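Local coordinates for carbon dioxide concentrating mechanism protein (Gloeobacter violaceus, PDB 4JW0), which probably forms the pentameric vertices of the carboxysome shell, the polyhedral compartment in which RuBisCO is sequestered, at residues G4-T9 / L25-I30. Residues are numbered along the deposited sequence; the frame is centred on the assembly and turned at random.
Sequences GRVRGT and LLLQLI
Arg-5 and Gln-28 form a hydrogen-bonded antiparallel pair, with Arg-5 N to Gln-28 O at 2.7 Å and Gln-28 N to Arg-5 O at 2.8 Å. Both side chains leave with CG anti to the backbone N and run alongside each other; a bend at chi3 of Arg-5 (83°) turns its guanidinium so that NH2 meets Gln-28 OE1 at 2.7 Å, in the guanidinium plane and nearly straight (161°), while NE adds a weak bond to that oxygen. Arg-7 also runs alongside Gln-28, its CG 3.7 Å from Gln-28 CB, and its NE sits over one face of the Arg-5 guanidinium. An alanine in place of Arg-5 removes both side-chain donors to Gln-28 OE1 and the group under Arg-7 NE, and would probably leave the Gln-28 amide and the Arg-7 chain less firmly placed. On the opposite face, which carries Val-6 and Leu-27, Val-6 CG2 packs on Leu-27 CD2 at 3.9 Å. Arg-7 N bonds to Leu-26 O and Leu-26 N to Gly-8 O, both 2.9 Å. Further out, Gln-28 NE2 bonds to Leu-37 O, and Arg-7 is salt-bridged to Asp-52 and to Asp-88 of a neighbouring subunit. With Arg-7 and Gly-8 both facing Leu-26, this is a classic beta bulge in the antiparallel sheet of an OB fold, where Gly-8 and Thr-9 also pair with a strand of the adjacent subunit.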
loop_
_atom_site.group_PDB
_atom_site.type_symbol
_atom_site.label_atom_id
_atom_site.label_comp_id
_atom_site.label_asym_id
_atom_site.label_seq_id
_atom_site.Cartn_x
_atom_site.Cartn_y
_atom_site.Cartn_z
ATOM N N GLY A 4 -12.185 11.223 4.744
ATOM C CA GLY A 4 -11.392 12.432 4.746
ATOM C C GLY A 4 -12.281 13.652 4.792
ATOM O O GLY A 4 -13.455 13.596 4.423
ATOM N N ARG A 5 -11.712 14.758 5.250
ATOM C CA ARG A 5 -12.408 16.035 5.275
ATOM C C ARG A 5 -11.731 16.965 4.271
ATOM O O ARG A 5 -10.503 17.046 4.223
ATOM C CB ARG A 5 -12.358 16.600 6.701
ATOM C CG ARG A 5 -12.782 18.043 6.861
ATOM C CD ARG A 5 -12.846 18.416 8.344
ATOM N NE ARG A 5 -11.541 18.795 8.897
ATOM C CZ ARG A 5 -11.276 19.954 9.506
ATOM N NH1 ARG A 5 -12.218 20.881 9.659
ATOM N NH2 ARG A 5 -10.053 20.196 9.973
ATOM N N VAL A 6 -12.522 17.635 3.438
ATOM C CA VAL A 6 -11.954 18.480 2.399
ATOM C C VAL A 6 -11.411 19.758 3.023
ATOM O O VAL A 6 -12.154 20.502 3.672
ATOM C CB VAL A 6 -12.984 18.853 1.318
ATOM C CG1 VAL A 6 -12.344 19.748 0.276
ATOM C CG2 VAL A 6 -13.566 17.606 0.664
ATOM N N ARG A 7 -10.120 20.013 2.823
ATOM C CA ARG A 7 -9.472 21.189 3.406
ATOM C C ARG A 7 -9.074 22.236 2.373
ATOM O O ARG A 7 -8.871 23.393 2.719
ATOM C CB ARG A 7 -8.232 20.779 4.203
ATOM C CG ARG A 7 -8.536 19.951 5.443
ATOM C CD ARG A 7 -8.866 20.810 6.654
ATOM N NE ARG A 7 -10.080 21.611 6.481
ATOM C CZ ARG A 7 -10.154 22.932 6.650
ATOM N NH1 ARG A 7 -9.085 23.642 6.995
ATOM N NH2 ARG A 7 -11.311 23.554 6.467
ATOM N N GLY A 8 -8.955 21.844 1.111
ATOM C CA GLY A 8 -8.547 22.784 0.086
ATOM C C GLY A 8 -8.225 22.129 -1.236
ATOM O O GLY A 8 -8.623 20.996 -1.488
ATOM N N THR A 9 -7.483 22.847 -2.071
ATOM C CA THR A 9 -7.172 22.387 -3.415
ATOM C C THR A 9 -5.694 22.569 -3.704
ATOM O O THR A 9 -5.025 23.415 -3.106
ATOM C CB THR A 9 -7.972 23.155 -4.484
ATOM O OG1 THR A 9 -7.487 24.498 -4.576
ATOM C CG2 THR A 9 -9.443 23.176 -4.140
ATOM N N LEU A 25 -7.996 17.635 -4.678
ATOM C CA LEU A 25 -8.441 18.084 -3.363
ATOM C C LEU A 25 -7.491 17.624 -2.274
ATOM O O LEU A 25 -7.089 16.470 -2.241
ATOM C CB LEU A 25 -9.838 17.547 -3.038
ATOM C CG LEU A 25 -11.031 18.129 -3.786
ATOM C CD1 LEU A 25 -12.313 17.531 -3.227
ATOM C CD2 LEU A 25 -11.052 19.642 -3.695
ATOM N N LEU A 26 -7.148 18.540 -1.378
ATOM C CA LEU A 26 -6.413 18.197 -0.177
ATOM C C LEU A 26 -7.390 17.676 0.869
ATOM O O LEU A 26 -8.290 18.392 1.304
ATOM C CB LEU A 26 -5.673 19.423 0.355
ATOM C CG LEU A 26 -4.999 19.264 1.714
ATOM C CD1 LEU A 26 -3.820 18.320 1.596
ATOM C CD2 LEU A 26 -4.568 20.618 2.248
ATOM N N LEU A 27 -7.209 16.420 1.261
ATOM C CA LEU A 27 -8.078 15.773 2.233
ATOM C C LEU A 27 -7.336 15.538 3.535
ATOM O O LEU A 27 -6.209 15.041 3.534
ATOM C CB LEU A 27 -8.561 14.414 1.712
ATOM C CG LEU A 27 -9.258 14.342 0.352
ATOM C CD1 LEU A 27 -9.684 12.914 0.080
ATOM C CD2 LEU A 27 -10.456 15.277 0.304
ATOM N N GLN A 28 -7.977 15.878 4.646
ATOM C CA GLN A 28 -7.452 15.529 5.958
ATOM C C GLN A 28 -8.116 14.257 6.458
ATOM O O GLN A 28 -9.339 14.143 6.447
ATOM C CB GLN A 28 -7.695 16.660 6.957
ATOM C CG GLN A 28 -7.230 16.330 8.357
ATOM C CD GLN A 28 -7.358 17.507 9.309
ATOM O OE1 GLN A 28 -8.188 18.393 9.114
ATOM N NE2 GLN A 28 -6.535 17.517 10.342
ATOM N N LEU A 29 -7.311 13.298 6.900
ATOM C CA LEU A 29 -7.855 12.044 7.398
ATOM C C LEU A 29 -8.679 12.268 8.656
ATOM O O LEU A 29 -8.350 13.110 9.502
ATOM C CB LEU A 29 -6.744 11.034 7.681
ATOM C CG LEU A 29 -6.234 10.190 6.505
ATOM C CD1 LEU A 29 -7.256 9.134 6.133
ATOM C CD2 LEU A 29 -5.901 11.062 5.306
ATOM N N ILE A 30 -9.760 11.507 8.755
ATOM C CA ILE A 30 -10.625 11.510 9.920
ATOM C C ILE A 30 -10.450 10.172 10.627
ATOM O O ILE A 30 -10.344 9.129 9.971
ATOM C CB ILE A 30 -12.095 11.689 9.510
ATOM C CG1 ILE A 30 -12.319 13.086 8.925
ATOM C CG2 ILE A 30 -13.024 11.433 10.689
ATOM C CD1 ILE A 30 -12.043 14.209 9.895
#